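Local coordinates for UV damage endonuclease (Sulfolobus acidocaldarius, PDB 3TC3), which is a manganese-binding TIM-barrel endonuclease of DNA excision repair that probably hydrolyses DNA strands at sites of ultraviolet damage, at residues G25-N30 and F76-S81; Q124-N129 and I159-G164. All blocks are in the same frame, centred on the assembly; numbering follows the deposited sequence.

Contact 1: G25-N30 and F76-S81; sequences GYVSTN and FFRISS
F77 turns a ring edge into Y26: CE1 of F77 sits over one face of the Y26 ring, 3.6 Å from CE2 of Y26, making a T-shaped stack with the planes at 81°. The Y26 ring reaches this position because chi1 (62°) tucks CG between the backbone N and the carbonyl carbon. Its hydroxyl accepts from ND2 of N30 and bonds to N69 on helix 48-71, which also packs on both rings. On the other face of the sheet V27 and R78 run side by side, with CG2 of V27 over one face of the guanidinium, 3.8 Å from NH1 of R78. Between the two layers the parallel strands are joined by R78 N to Y26 O (3.2 Å) and, shorter, by S28 N to R78 O (2.8 Å). Beyond these two bonds water takes over: one molecule donates to S28 O and accepts from S80 N, and a second joins OG of S28 to OG of S80, itself bonded to N of N82. NH2 of R78 forms salt bridges with the manganese ligands D251 and E288. V27 thus packs against a second-shell arginine whose charge probably offsets part of the negative charge of the metal site.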
loop_
_atom_site.group_PDB
_atom_site.type_symbol
_atom_site.label_atom_id
_atom_site.label_comp_id
_atom_site.label_asym_id
_atom_site.label_seq_id
_atom_site.Cartn_x
_atom_site.Cartn_y
_atom_site.Cartn_z
ATOM N N GLY A 25 10.466 -3.404 1.115
ATOM C CA GLY A 25 9.305 -4.257 0.826
ATOM C C GLY A 25 9.025 -4.480 -0.611
ATOM O O GLY A 25 9.558 -3.825 -1.462
ATOM N N TYR A 26 8.119 -5.464 -0.814
ATOM C CA TYR A 26 7.530 -5.649 -2.174
ATOM C C TYR A 26 6.041 -5.917 -2.009
ATOM O O TYR A 26 5.535 -6.037 -0.877
ATOM C CB TYR A 26 8.272 -6.646 -3.022
ATOM C CG TYR A 26 8.269 -8.021 -2.451
ATOM C CD1 TYR A 26 9.158 -8.389 -1.371
ATOM C CD2 TYR A 26 7.360 -9.018 -2.948
ATOM C CE1 TYR A 26 9.142 -9.687 -0.812
ATOM C CE2 TYR A 26 7.346 -10.293 -2.363
ATOM C CZ TYR A 26 8.210 -10.592 -1.294
ATOM O OH TYR A 26 8.157 -11.904 -0.803
ATOM N N VAL A 27 5.360 -6.113 -3.147
ATOM C CA VAL A 27 3.865 -5.993 -3.140
ATOM C C VAL A 27 3.200 -7.336 -3.460
ATOM O O VAL A 27 3.485 -7.967 -4.498
ATOM C CB VAL A 27 3.477 -4.999 -4.237
ATOM C CG1 VAL A 27 1.911 -4.954 -4.472
ATOM C CG2 VAL A 27 4.051 -3.590 -3.871
ATOM N N SER A 28 2.255 -7.748 -2.607
ATOM C CA SER A 28 1.147 -8.749 -2.874
ATOM C C SER A 28 1.517 -10.218 -2.898
ATOM O O SER A 28 0.825 -11.008 -2.279
ATOM C CB SER A 28 0.344 -8.367 -4.128
ATOM O OG SER A 28 -0.489 -7.271 -3.759
ATOM N N THR A 29 2.561 -10.575 -3.636
ATOM C CA THR A 29 2.858 -12.034 -3.774
ATOM C C THR A 29 4.298 -12.165 -4.220
ATOM O O THR A 29 4.990 -11.159 -4.467
ATOM C CB THR A 29 1.864 -12.744 -4.708
ATOM O OG1 THR A 29 1.936 -14.155 -4.501
ATOM C CG2 THR A 29 2.083 -12.366 -6.165
ATOM N N ASN A 30 4.790 -13.401 -4.136
ATOM C CA ASN A 30 6.202 -13.689 -4.392
ATOM C C ASN A 30 6.169 -14.755 -5.478
ATOM O O ASN A 30 5.637 -15.854 -5.318
ATOM C CB ASN A 30 6.837 -14.184 -3.075
ATOM C CG ASN A 30 8.299 -14.553 -3.218
ATOM O OD1 ASN A 30 8.626 -15.271 -4.187
ATOM N ND2 ASN A 30 9.172 -14.157 -2.276
ATOM N N PHE A 76 9.330 -5.243 5.216
ATOM C CA PHE A 76 8.114 -4.425 4.869
ATOM C C PHE A 76 7.367 -5.280 3.801
ATOM O O PHE A 76 7.965 -5.966 2.961
ATOM C CB PHE A 76 8.678 -3.062 4.288
ATOM C CG PHE A 76 7.637 -1.986 3.952
ATOM C CD1 PHE A 76 6.293 -2.010 4.446
ATOM C CD2 PHE A 76 8.110 -0.875 3.195
ATOM C CE1 PHE A 76 5.447 -0.917 4.122
ATOM C CE2 PHE A 76 7.270 0.205 2.836
ATOM C CZ PHE A 76 5.899 0.185 3.341
ATOM N N PHE A 77 6.030 -5.239 3.839
ATOM C CA PHE A 77 5.239 -5.972 2.833
ATOM C C PHE A 77 3.923 -5.271 2.615
ATOM O O PHE A 77 3.343 -4.731 3.555
ATOM C CB PHE A 77 4.978 -7.419 3.322
ATOM C CG PHE A 77 4.477 -8.301 2.218
ATOM C CD1 PHE A 77 5.322 -8.642 1.117
ATOM C CD2 PHE A 77 3.125 -8.815 2.234
ATOM C CE1 PHE A 77 4.753 -9.391 0.041
ATOM C CE2 PHE A 77 2.630 -9.608 1.169
ATOM C CZ PHE A 77 3.490 -9.930 0.062
ATOM N N ARG A 78 3.453 -5.323 1.378
ATOM C CA ARG A 78 2.114 -4.785 1.006
ATOM C C ARG A 78 1.188 -5.971 0.816
ATOM O O ARG A 78 1.305 -6.711 -0.149
ATOM C CB ARG A 78 2.088 -3.804 -0.198
ATOM C CG ARG A 78 0.619 -3.186 -0.329
ATOM C CD ARG A 78 0.549 -2.306 -1.648
ATOM N NE ARG A 78 1.481 -1.144 -1.555
ATOM C CZ ARG A 78 1.862 -0.516 -2.681
ATOM N NH1 ARG A 78 1.389 -0.892 -3.860
ATOM N NH2 ARG A 78 2.653 0.481 -2.616
ATOM N N ILE A 79 0.301 -6.210 1.787
ATOM C CA ILE A 79 -0.630 -7.384 1.698
ATOM C C ILE A 79 -1.650 -7.153 0.585
ATOM O O ILE A 79 -2.205 -6.050 0.432
ATOM C CB ILE A 79 -1.328 -7.566 3.026
ATOM C CG1 ILE A 79 -0.302 -7.970 4.073
ATOM C CG2 ILE A 79 -2.448 -8.647 2.909
ATOM C CD1 ILE A 79 -0.911 -8.128 5.538
ATOM N N SER A 80 -1.847 -8.209 -0.192
ATOM C CA SER A 80 -2.780 -8.116 -1.306
ATOM C C SER A 80 -4.232 -7.816 -0.867
ATOM O O SER A 80 -4.714 -8.402 0.131
ATOM C CB SER A 80 -2.800 -9.491 -2.053
ATOM O OG SER A 80 -3.855 -9.442 -3.035
ATOM N N SER A 81 -4.894 -6.944 -1.588
ATOM C CA SER A 81 -6.361 -6.668 -1.360
ATOM C C SER A 81 -7.196 -7.855 -1.743
ATOM O O SER A 81 -8.382 -7.940 -1.337
ATOM C CB SER A 81 -6.810 -5.412 -2.092
ATOM O OG SER A 81 -6.018 -4.329 -1.642
HETATM O O HOH W 1 -0.496 -10.587 0.155
HETATM O O HOH W 2 -3.170 -8.071 -5.356
#

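Contact 2: Q124-N129 and I159-G164; sequences QYVVLN and IQIHVG
The flat carboxamide of N129 has the carbonyl oxygen of V163 standing over one face, almost directly above its carbon, with CG of N129 and O of V163 3.2 Å apart. This is a dipolar approach and not a hydrogen bond, since OD1 of N129 and O of V163 are both acceptors. On the same face, toward OD1, comes CA of G164, 3.6 Å from OD1 of N129; ND2 donates to the backbone oxygens of S165 and S173. With chi1 at 73°, CG falls between backbone N and carbonyl carbon, which lays the amide across V163. An alanine at N129 would probably leave the S165 and S173 carbonyls without this donor and uncover the V163 oxygen. A CB on G164 would run into OD1 of N129, and its backbone angles also call for glycine. I161 completes the contact with two branches: CG2 meets CG1 of V126 at 4.0 Å, and CD1 reaches CB of L128 at 4.1 Å. Two waters fill in between the backbones: one donates to V126 O and accepts from H162 N (3.0 Å), and the other accepts from L128 N (2.8 Å). The loop 124-129 is thus laid over the C-terminal end of barrel strand 158-162, with F177 of helix 170-181 packed on L128, N129, I161 and V163, and helix 133-153 against V126 and V127.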
loop_
_atom_site.group_PDB
_atom_site.type_symbol
_atom_site.label_atom_id
_atom_site.label_comp_id
_atom_site.label_asym_id
_atom_site.label_seq_id
_atom_site.Cartn_x
_atom_site.Cartn_y
_atom_site.Cartn_z
ATOM N N GLN A 124 -7.652 1.668 -7.606
ATOM C CA GLN A 124 -8.393 2.699 -8.291
ATOM C C GLN A 124 -9.851 2.690 -8.023
ATOM O O GLN A 124 -10.454 3.754 -8.159
ATOM C CB GLN A 124 -8.142 2.532 -9.839
ATOM C CG GLN A 124 -9.359 2.872 -10.700
ATOM C CD GLN A 124 -8.989 3.009 -12.129
ATOM O OE1 GLN A 124 -8.836 2.003 -12.817
ATOM N NE2 GLN A 124 -8.800 4.237 -12.579
ATOM N N TYR A 125 -10.472 1.581 -7.603
ATOM C CA TYR A 125 -11.893 1.762 -7.366
ATOM C C TYR A 125 -12.278 2.399 -6.028
ATOM O O TYR A 125 -13.458 2.762 -5.901
ATOM C CB TYR A 125 -12.804 0.623 -7.752
ATOM C CG TYR A 125 -12.571 0.225 -9.241
ATOM C CD1 TYR A 125 -12.948 1.089 -10.344
ATOM C CD2 TYR A 125 -11.883 -0.962 -9.540
ATOM C CE1 TYR A 125 -12.689 0.730 -11.654
ATOM C CE2 TYR A 125 -11.648 -1.332 -10.858
ATOM C CZ TYR A 125 -12.026 -0.503 -11.902
ATOM O OH TYR A 125 -11.757 -0.965 -13.185
ATOM N N VAL A 126 -11.316 2.611 -5.154
ATOM C CA VAL A 126 -11.620 3.474 -4.005
ATOM C C VAL A 126 -11.447 4.940 -4.441
ATOM O O VAL A 126 -10.338 5.406 -4.715
ATOM C CB VAL A 126 -10.700 3.101 -2.811
ATOM C CG1 VAL A 126 -10.864 4.086 -1.614
ATOM C CG2 VAL A 126 -11.110 1.709 -2.430
ATOM N N VAL A 127 -12.579 5.634 -4.393
ATOM C CA VAL A 127 -12.584 7.076 -4.791
ATOM C C VAL A 127 -13.316 7.802 -3.670
ATOM O O VAL A 127 -14.536 8.048 -3.723
ATOM C CB VAL A 127 -13.331 7.305 -6.142
ATOM C CG1 VAL A 127 -13.071 8.782 -6.495
ATOM C CG2 VAL A 127 -12.773 6.344 -7.222
ATOM N N LEU A 128 -12.546 8.133 -2.623
ATOM C CA LEU A 128 -13.185 8.578 -1.359
ATOM C C LEU A 128 -13.833 9.937 -1.600
ATOM O O LEU A 128 -14.802 10.256 -0.898
ATOM C CB LEU A 128 -12.108 8.640 -0.240
ATOM C CG LEU A 128 -12.744 9.194 1.077
ATOM C CD1 LEU A 128 -13.799 8.222 1.662
ATOM C CD2 LEU A 128 -11.571 9.232 2.033
ATOM N N ASN A 129 -13.309 10.702 -2.580
ATOM C CA ASN A 129 -13.849 12.050 -2.829
ATOM C C ASN A 129 -14.748 12.071 -4.054
ATOM O O ASN A 129 -14.986 13.129 -4.713
ATOM C CB ASN A 129 -12.700 13.031 -3.038
ATOM C CG ASN A 129 -12.024 12.848 -4.372
ATOM O OD1 ASN A 129 -12.175 11.818 -5.039
ATOM N ND2 ASN A 129 -11.382 13.939 -4.854
ATOM N N ILE A 159 -3.250 1.947 5.274
ATOM C CA ILE A 159 -4.076 1.730 4.068
ATOM C C ILE A 159 -3.855 2.937 3.256
ATOM O O ILE A 159 -4.258 4.055 3.653
ATOM C CB ILE A 159 -5.616 1.585 4.452
ATOM C CG1 ILE A 159 -5.797 0.393 5.389
ATOM C CG2 ILE A 159 -6.398 1.443 3.163
ATOM C CD1 ILE A 159 -7.251 0.439 6.072
ATOM N N GLN A 160 -3.222 2.759 2.092
ATOM C CA GLN A 160 -2.811 3.921 1.263
ATOM C C GLN A 160 -3.813 4.048 0.108
ATOM O O GLN A 160 -4.150 3.070 -0.669
ATOM C CB GLN A 160 -1.382 3.711 0.731
ATOM C CG GLN A 160 -1.180 2.638 -0.170
ATOM C CD GLN A 160 0.345 2.522 -0.402
ATOM O OE1 GLN A 160 0.993 1.793 0.381
ATOM N NE2 GLN A 160 0.929 3.338 -1.342
ATOM N N ILE A 161 -4.209 5.309 -0.105
ATOM C CA ILE A 161 -5.047 5.606 -1.262
ATOM C C ILE A 161 -4.612 6.882 -2.011
ATOM O O ILE A 161 -3.853 7.624 -1.460
ATOM C CB ILE A 161 -6.535 5.803 -0.887
ATOM C CG1 ILE A 161 -6.674 6.966 0.091
ATOM C CG2 ILE A 161 -7.068 4.460 -0.310
ATOM C CD1 ILE A 161 -8.247 7.354 0.370
ATOM N N HIS A 162 -5.008 6.991 -3.296
ATOM C CA HIS A 162 -4.878 8.278 -3.983
ATOM C C HIS A 162 -6.006 9.183 -3.565
ATOM O O HIS A 162 -7.036 8.800 -2.940
ATOM C CB HIS A 162 -4.932 7.997 -5.470
ATOM C CG HIS A 162 -3.696 7.373 -5.975
ATOM N ND1 HIS A 162 -3.700 6.260 -6.718
ATOM C CD2 HIS A 162 -2.360 7.728 -5.796
ATOM C CE1 HIS A 162 -2.414 5.948 -7.067
ATOM N NE2 HIS A 162 -1.599 6.841 -6.497
ATOM N N VAL A 163 -5.871 10.485 -3.885
ATOM C CA VAL A 163 -6.891 11.429 -3.521
ATOM C C VAL A 163 -8.216 11.084 -4.231
ATOM O O VAL A 163 -9.317 11.258 -3.679
ATOM C CB VAL A 163 -6.415 12.905 -3.762
ATOM C CG1 VAL A 163 -7.545 13.794 -3.482
ATOM C CG2 VAL A 163 -5.302 13.190 -2.807
ATOM N N GLY A 164 -8.057 10.682 -5.483
ATOM C CA GLY A 164 -9.219 10.202 -6.173
ATOM C C GLY A 164 -9.563 11.018 -7.435
ATOM O O GLY A 164 -8.751 11.245 -8.358
HETATM O O HOH W 3 -9.760 7.951 -3.039
HETATM O O HOH W 4 -7.199 5.169 -4.363
#

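From the N terminus, strand 22-27 leads through helix 48-71 to strand 76-78, and contact 1 closes this first beta-alpha-beta crossover by pairing neighbouring strands. The chain then passes through helix 101-113 to strand 117-120; contact 2 opens in the loop that follows and closes, after helix 133-153, on strand 158-162. The contacts neither nest nor cross: they come in series, with strand 117-120 lying between their strands in the barrel. The centres of contact 1 and contact 2 are about 18 Å apart. They meet where NE of R78 packs 3.6 Å from OE1 of Q160. Both side chains also bond to the manganese ligand D251, so the two halves of this arc converge beside the metal.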